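Local coordinates for protein molybdopterin molybdotransferase (Pyrococcus horikoshii, PDB 1UZ5) that probably catalyses the magnesium-dependent insertion of molybdate into adenylyl-molybdopterin, yielding Mo-molybdopterin and AMP in molybdenum cofactor biosynthesis, at residues Glu198-Pro201 and Gly202-Tyr205; Lys364-Ala368 and Val369-Ile373. All coordinates share one frame; numbering follows the deposited sequence.

Interaction 1 of 2, residues Glu198-Pro201 and Gly202-Tyr205; sequences ELKP and GQIY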
ATOM      1  N   GLU A 198      29.286  24.241  -0.511  1.00 63.08           N
ATOM      2  CA  GLU A 198      30.439  24.108  -1.390  1.00 63.76           C
ATOM      3  C   GLU A 198      31.347  23.012  -0.829  1.00 51.78           C
ATOM      4  O   GLU A 198      31.581  22.946   0.377  1.00 47.83           O
ATOM      5  CB  GLU A 198      31.202  25.432  -1.459  1.00 76.22           C
ATOM      6  CG  GLU A 198      32.424  25.401  -2.363  1.00 91.98           C
ATOM      7  CD  GLU A 198      33.237  26.679  -2.285  1.00 98.90           C
ATOM      8  OE1 GLU A 198      32.681  27.758  -2.586  1.00100.81           O
ATOM      9  OE2 GLU A 198      34.430  26.604  -1.921  1.00 98.44           O
ATOM     10  N   LEU A 199      31.844  22.142  -1.703  1.00 42.32           N
ATOM     11  CA  LEU A 199      32.724  21.067  -1.270  1.00 41.96           C
ATOM     12  C   LEU A 199      34.171  21.513  -1.162  1.00 34.30           C
ATOM     13  O   LEU A 199      34.670  22.236  -2.017  1.00 38.48           O
ATOM     14  CB  LEU A 199      32.693  19.896  -2.254  1.00 38.51           C
ATOM     15  CG  LEU A 199      31.588  18.850  -2.223  1.00 40.77           C
ATOM     16  CD1 LEU A 199      31.929  17.777  -3.244  1.00 38.09           C
ATOM     17  CD2 LEU A 199      31.463  18.241  -0.838  1.00 28.93           C
ATOM     18  N   LYS A 200      34.837  21.090  -0.098  1.00 35.17           N
ATOM     19  CA  LYS A 200      36.254  21.375   0.049  1.00 37.31           C
ATOM     20  C   LYS A 200      36.893  20.066  -0.406  1.00 34.07           C
ATOM     21  O   LYS A 200      36.255  19.011  -0.342  1.00 32.18           O
ATOM     22  CB  LYS A 200      36.615  21.669   1.508  1.00 35.63           C
ATOM     23  CG  LYS A 200      36.346  23.112   1.925  1.00 48.98           C
ATOM     24  CD  LYS A 200      36.946  23.440   3.288  1.00 64.18           C
ATOM     25  CE  LYS A 200      36.107  22.896   4.435  1.00 69.17           C
ATOM     26  NZ  LYS A 200      34.791  23.594   4.546  1.00 73.37           N
ATOM     27  N   PRO A 201      38.131  20.110  -0.914  1.00 34.47           N
ATOM     28  CA  PRO A 201      38.748  18.851  -1.345  1.00 26.78           C
ATOM     29  C   PRO A 201      38.745  17.867  -0.172  1.00 18.65           C
ATOM     30  O   PRO A 201      39.042  18.249   0.959  1.00 25.31           O
ATOM     31  CB  PRO A 201      40.154  19.285  -1.751  1.00 31.94           C
ATOM     32  CG  PRO A 201      39.922  20.681  -2.278  1.00 33.98           C
ATOM     33  CD  PRO A 201      38.991  21.263  -1.237  1.00 34.26           C
ATOM     34  N   GLY A 202      38.392  16.611  -0.435  1.00 17.39           N
ATOM     35  CA  GLY A 202      38.346  15.625   0.637  1.00 19.48           C
ATOM     36  C   GLY A 202      36.940  15.382   1.186  1.00 22.04           C
ATOM     37  O   GLY A 202      36.706  14.420   1.912  1.00 21.32           O
ATOM     38  N   GLN A 203      35.997  16.249   0.843  1.00 25.89           N
ATOM     39  CA  GLN A 203      34.620  16.083   1.317  1.00 22.68           C
ATOM     40  C   GLN A 203      33.703  15.556   0.215  1.00 22.93           C
ATOM     41  O   GLN A 203      33.995  15.696  -0.978  1.00 23.64           O
ATOM     42  CB  GLN A 203      34.064  17.418   1.803  1.00 22.10           C
ATOM     43  CG  GLN A 203      34.854  18.078   2.922  1.00 27.13           C
ATOM     44  CD  GLN A 203      34.297  19.450   3.270  1.00 28.81           C
ATOM     45  OE1 GLN A 203      33.953  20.234   2.381  1.00 30.75           O
ATOM     46  NE2 GLN A 203      34.213  19.749   4.562  1.00 26.70           N
ATOM     47  N   ILE A 204      32.596  14.944   0.618  1.00 26.21           N
ATOM     48  CA  ILE A 204      31.615  14.443  -0.337  1.00 23.11           C
ATOM     49  C   ILE A 204      30.220  14.840   0.169  1.00 29.52           C
ATOM     50  O   ILE A 204      30.059  15.244   1.319  1.00 26.51           O
ATOM     51  CB  ILE A 204      31.680  12.917  -0.478  1.00 29.01           C
ATOM     52  CG1 ILE A 204      31.415  12.257   0.870  1.00 30.63           C
ATOM     53  CG2 ILE A 204      33.052  12.494  -1.020  1.00 38.16           C
ATOM     54  CD1 ILE A 204      31.256  10.754   0.780  1.00 38.92           C
ATOM     55  N   TYR A 205      29.218  14.731  -0.692  1.00 23.62           N
ATOM     56  CA  TYR A 205      27.851  15.081  -0.314  1.00 27.04           C
ATOM     57  C   TYR A 205      27.099  13.882   0.237  1.00 25.23           C
ATOM     58  O   TYR A 205      27.337  12.745  -0.168  1.00 20.80           O
ATOM     59  CB  TYR A 205      27.096  15.629  -1.524  1.00 19.21           C
ATOM     60  CG  TYR A 205      27.548  16.994  -1.954  1.00 23.13           C
ATOM     61  CD1 TYR A 205      27.342  18.104  -1.139  1.00 24.07           C
ATOM     62  CD2 TYR A 205      28.174  17.184  -3.188  1.00 24.42           C
ATOM     63  CE1 TYR A 205      27.743  19.372  -1.545  1.00 29.85           C
ATOM     64  CE2 TYR A 205      28.576  18.442  -3.600  1.00 24.72           C
ATOM     65  CZ  TYR A 205      28.357  19.532  -2.778  1.00 24.48           C
ATOM     66  OH  TYR A 205      28.745  20.782  -3.196  1.00 27.25           O
TER
HETATM   67  O   HOH W   1      32.122  22.230   2.785  1.00 51.79           O
HETATM   68  O   HOH W   2      35.778  17.240  -2.403  1.00 24.61           O
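Glu-198 meets Gln-203 through a water: Glu-198 O accepts a hydrogen bond from the water (2.6 Å from O to the water), which donates another to Gln-203 OE1. Leu-199 lies over one face of the Tyr-205 ring in a CH-pi contact. Its CG stands 3.7 Å from the ring centroid, displaced toward the CE2–CZ rim; chi1 of -81° sets CG anti to the carbonyl carbon and brings it over the ring, while CD2 reaches back to Gln-203 CB. Lys-200 holds Gln-203 at both ends. The backbone N of Lys-200 donates to Gln-203 OE1 (2.8 Å), tilted 26° out of the amide plane, and Gln-203 N returns a bond to Lys-200 O (3.0 Å), closing a type II beta turn. Because OE1 also accepts from the first water, two bonds grip it and help to hold the side-chain amide in this rotation. The Lys-200 chain bends at its far end, bringing CE to 3.7 Å from Gln-203 NE2. A second water bridges Lys-200 O and Gln-203 O. Pro-201 and Gly-202 form the turn's corner, and the positive phi of 99° at Gly-202 brings the chain round it. The turn leads into strand 204-205, where the Ile-204 backbone hydrogen-bonds with the backbones of Glu-191 and Val-193; Tyr-205 OH hydrogen-bonds with Asn-197 O, and Leu-199, Gln-203 and Tyr-205 all pack on Val-193 of the parallel strand 192-193.

Interaction 2 of 2, residues Lys364-Ala368 and Val369-Ile373; sequences KGSGA and VTSFI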
ATOM      1  N   LYS A 364      32.113  -3.776  -7.404  1.00 78.89           N
ATOM      2  CA  LYS A 364      32.733  -2.710  -6.623  1.00 77.06           C
ATOM      3  C   LYS A 364      33.171  -1.514  -7.467  1.00 74.37           C
ATOM      4  O   LYS A 364      32.604  -0.425  -7.372  1.00 72.52           O
ATOM      5  CB  LYS A 364      33.956  -3.260  -5.878  1.00 78.57           C
ATOM      6  CG  LYS A 364      34.286  -4.736  -6.154  1.00 79.20           C
ATOM      7  CD  LYS A 364      34.475  -5.042  -7.644  1.00 83.10           C
ATOM      8  CE  LYS A 364      35.602  -4.234  -8.270  1.00 84.06           C
ATOM      9  NZ  LYS A 364      35.625  -4.382  -9.753  1.00 75.88           N
ATOM     10  N   GLY A 365      34.192  -1.734  -8.286  1.00 69.45           N
ATOM     11  CA  GLY A 365      34.734  -0.687  -9.134  1.00 70.61           C
ATOM     12  C   GLY A 365      33.743   0.195  -9.868  1.00 70.19           C
ATOM     13  O   GLY A 365      34.092   1.304 -10.276  1.00 73.93           O
ATOM     14  N   SER A 366      32.515  -0.279 -10.048  1.00 65.83           N
ATOM     15  CA  SER A 366      31.509   0.512 -10.746  1.00 59.62           C
ATOM     16  C   SER A 366      31.268   1.826 -10.010  1.00 52.82           C
ATOM     17  O   SER A 366      30.758   2.785 -10.587  1.00 58.38           O
ATOM     18  CB  SER A 366      30.196  -0.266 -10.859  1.00 61.39           C
ATOM     19  OG  SER A 366      29.632  -0.496  -9.582  1.00 69.85           O
ATOM     20  N   GLY A 367      31.644   1.867  -8.736  1.00 36.61           N
ATOM     21  CA  GLY A 367      31.454   3.079  -7.955  1.00 42.23           C
ATOM     22  C   GLY A 367      30.304   2.972  -6.970  1.00 32.13           C
ATOM     23  O   GLY A 367      29.324   2.276  -7.223  1.00 27.43           O
ATOM     24  N   ALA A 368      30.418   3.668  -5.846  1.00 24.95           N
ATOM     25  CA  ALA A 368      29.385   3.630  -4.820  1.00 32.25           C
ATOM     26  C   ALA A 368      28.028   4.156  -5.293  1.00 30.50           C
ATOM     27  O   ALA A 368      26.998   3.531  -5.051  1.00 30.53           O
ATOM     28  CB  ALA A 368      29.842   4.414  -3.596  1.00 28.16           C
ATOM     29  N   VAL A 369      28.028   5.302  -5.963  1.00 28.48           N
ATOM     30  CA  VAL A 369      26.781   5.895  -6.429  1.00 23.97           C
ATOM     31  C   VAL A 369      26.153   5.120  -7.586  1.00 33.22           C
ATOM     32  O   VAL A 369      24.957   4.823  -7.564  1.00 27.58           O
ATOM     33  CB  VAL A 369      27.003   7.365  -6.824  1.00 27.46           C
ATOM     34  CG1 VAL A 369      25.691   7.997  -7.254  1.00 25.45           C
ATOM     35  CG2 VAL A 369      27.583   8.127  -5.631  1.00 22.32           C
ATOM     36  N   THR A 370      26.958   4.775  -8.586  1.00 27.00           N
ATOM     37  CA  THR A 370      26.466   4.024  -9.734  1.00 28.92           C
ATOM     38  C   THR A 370      25.881   2.686  -9.279  1.00 32.97           C
ATOM     39  O   THR A 370      24.884   2.219  -9.829  1.00 32.65           O
ATOM     40  CB  THR A 370      27.604   3.778 -10.760  1.00 34.71           C
ATOM     41  OG1 THR A 370      27.976   5.024 -11.364  1.00 34.13           O
ATOM     42  CG2 THR A 370      27.161   2.813 -11.845  1.00 34.93           C
ATOM     43  N   SER A 371      26.502   2.079  -8.271  1.00 25.28           N
ATOM     44  CA  SER A 371      26.033   0.801  -7.738  1.00 35.36           C
ATOM     45  C   SER A 371      24.661   0.988  -7.106  1.00 33.39           C
ATOM     46  O   SER A 371      23.766   0.154  -7.256  1.00 26.46           O
ATOM     47  CB  SER A 371      27.011   0.273  -6.683  1.00 31.80           C
ATOM     48  OG  SER A 371      28.272  -0.010  -7.259  1.00 54.16           O
ATOM     49  N   PHE A 372      24.517   2.091  -6.382  1.00 32.40           N
ATOM     50  CA  PHE A 372      23.268   2.431  -5.721  1.00 30.60           C
ATOM     51  C   PHE A 372      22.177   2.575  -6.780  1.00 28.66           C
ATOM     52  O   PHE A 372      21.086   2.021  -6.647  1.00 30.36           O
ATOM     53  CB  PHE A 372      23.453   3.746  -4.966  1.00 32.04           C
ATOM     54  CG  PHE A 372      22.177   4.341  -4.444  1.00 26.63           C
ATOM     55  CD1 PHE A 372      21.588   3.856  -3.283  1.00 29.50           C
ATOM     56  CD2 PHE A 372      21.592   5.423  -5.094  1.00 21.38           C
ATOM     57  CE1 PHE A 372      20.432   4.445  -2.769  1.00 28.50           C
ATOM     58  CE2 PHE A 372      20.434   6.022  -4.590  1.00 30.27           C
ATOM     59  CZ  PHE A 372      19.856   5.528  -3.421  1.00 26.07           C
ATOM     60  N   ILE A 373      22.490   3.316  -7.837  1.00 31.75           N
ATOM     61  CA  ILE A 373      21.549   3.540  -8.923  1.00 29.34           C
ATOM     62  C   ILE A 373      21.129   2.238  -9.600  1.00 28.86           C
ATOM     63  O   ILE A 373      19.952   2.044  -9.879  1.00 31.23           O
ATOM     64  CB  ILE A 373      22.148   4.475  -9.998  1.00 33.23           C
ATOM     65  CG1 ILE A 373      22.378   5.869  -9.410  1.00 41.44           C
ATOM     66  CG2 ILE A 373      21.220   4.546 -11.208  1.00 39.33           C
ATOM     67  CD1 ILE A 373      21.120   6.526  -8.862  1.00 47.45           C
TER
HETATM   68  O   HOH W   3      30.839   4.102 -12.861  1.00 43.79           O
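Ser-371 turns its hydroxyl back onto Gly-367, the N-cap residue of helix 368-374, so that side chain and backbone grip the same carbonyl. Ser-371 N donates to Gly-367 O at 3.0 Å, the first-turn helical bond, and Ser-371 OG donates to that oxygen at 2.5 Å. The two donors come from opposite faces of the carbonyl plane, each tilted 31° from it. This return of the hydroxyl depends on chi1 of -64°, which sets OG beside the backbone N of its own residue. From the loop side Ser-366 OG approaches Ser-371 OG to 2.7 Å; chi1 of 65° puts it between its own backbone N and carbonyl carbon. Ser-366 OG is hydrogen-bonded to Leu-363 O. Ser-371 is buried against Tyr-303, Thr-305 and Ile-362, and Leu-363 O is a second, weak hydrogen-bond partner of its hydroxyl. A type I turn from Lys-364 to Gly-367 delivers the chain to the cap, and Gly-367, with a positive phi of 105°, links turn to helix. On the first helical turn Thr-370 contributes a further contact with the loop, its CB lying 3.3 Å from Ser-366 O. Ser-366 O accepts a hydrogen bond from a water at 2.6 Å, and the same water makes a weak bond with Thr-370 OG1.

In the fold
Along the chain the two contacts follow in series, neither nesting nor crossing. Interaction 1 comes first, closing the loop that joins strand 192-193 to strand 204-205 in the probable molybdopterin-binding domain. Well over a hundred residues later, interaction 2 ends the loop after strand 358-361 and starts helix 368-374 in the C-terminal region, domain IV. Their centres lie 19 Å apart, and the nearest atoms, about 7 Å apart, do not touch. Helix 368-374 nevertheless joins the two regions: Ala-368 and Phe-372 pack on Pro-304 at the start of helix 304-322, and Phe-372 also meets Ile-207, just beyond the strand that interaction 1 introduces.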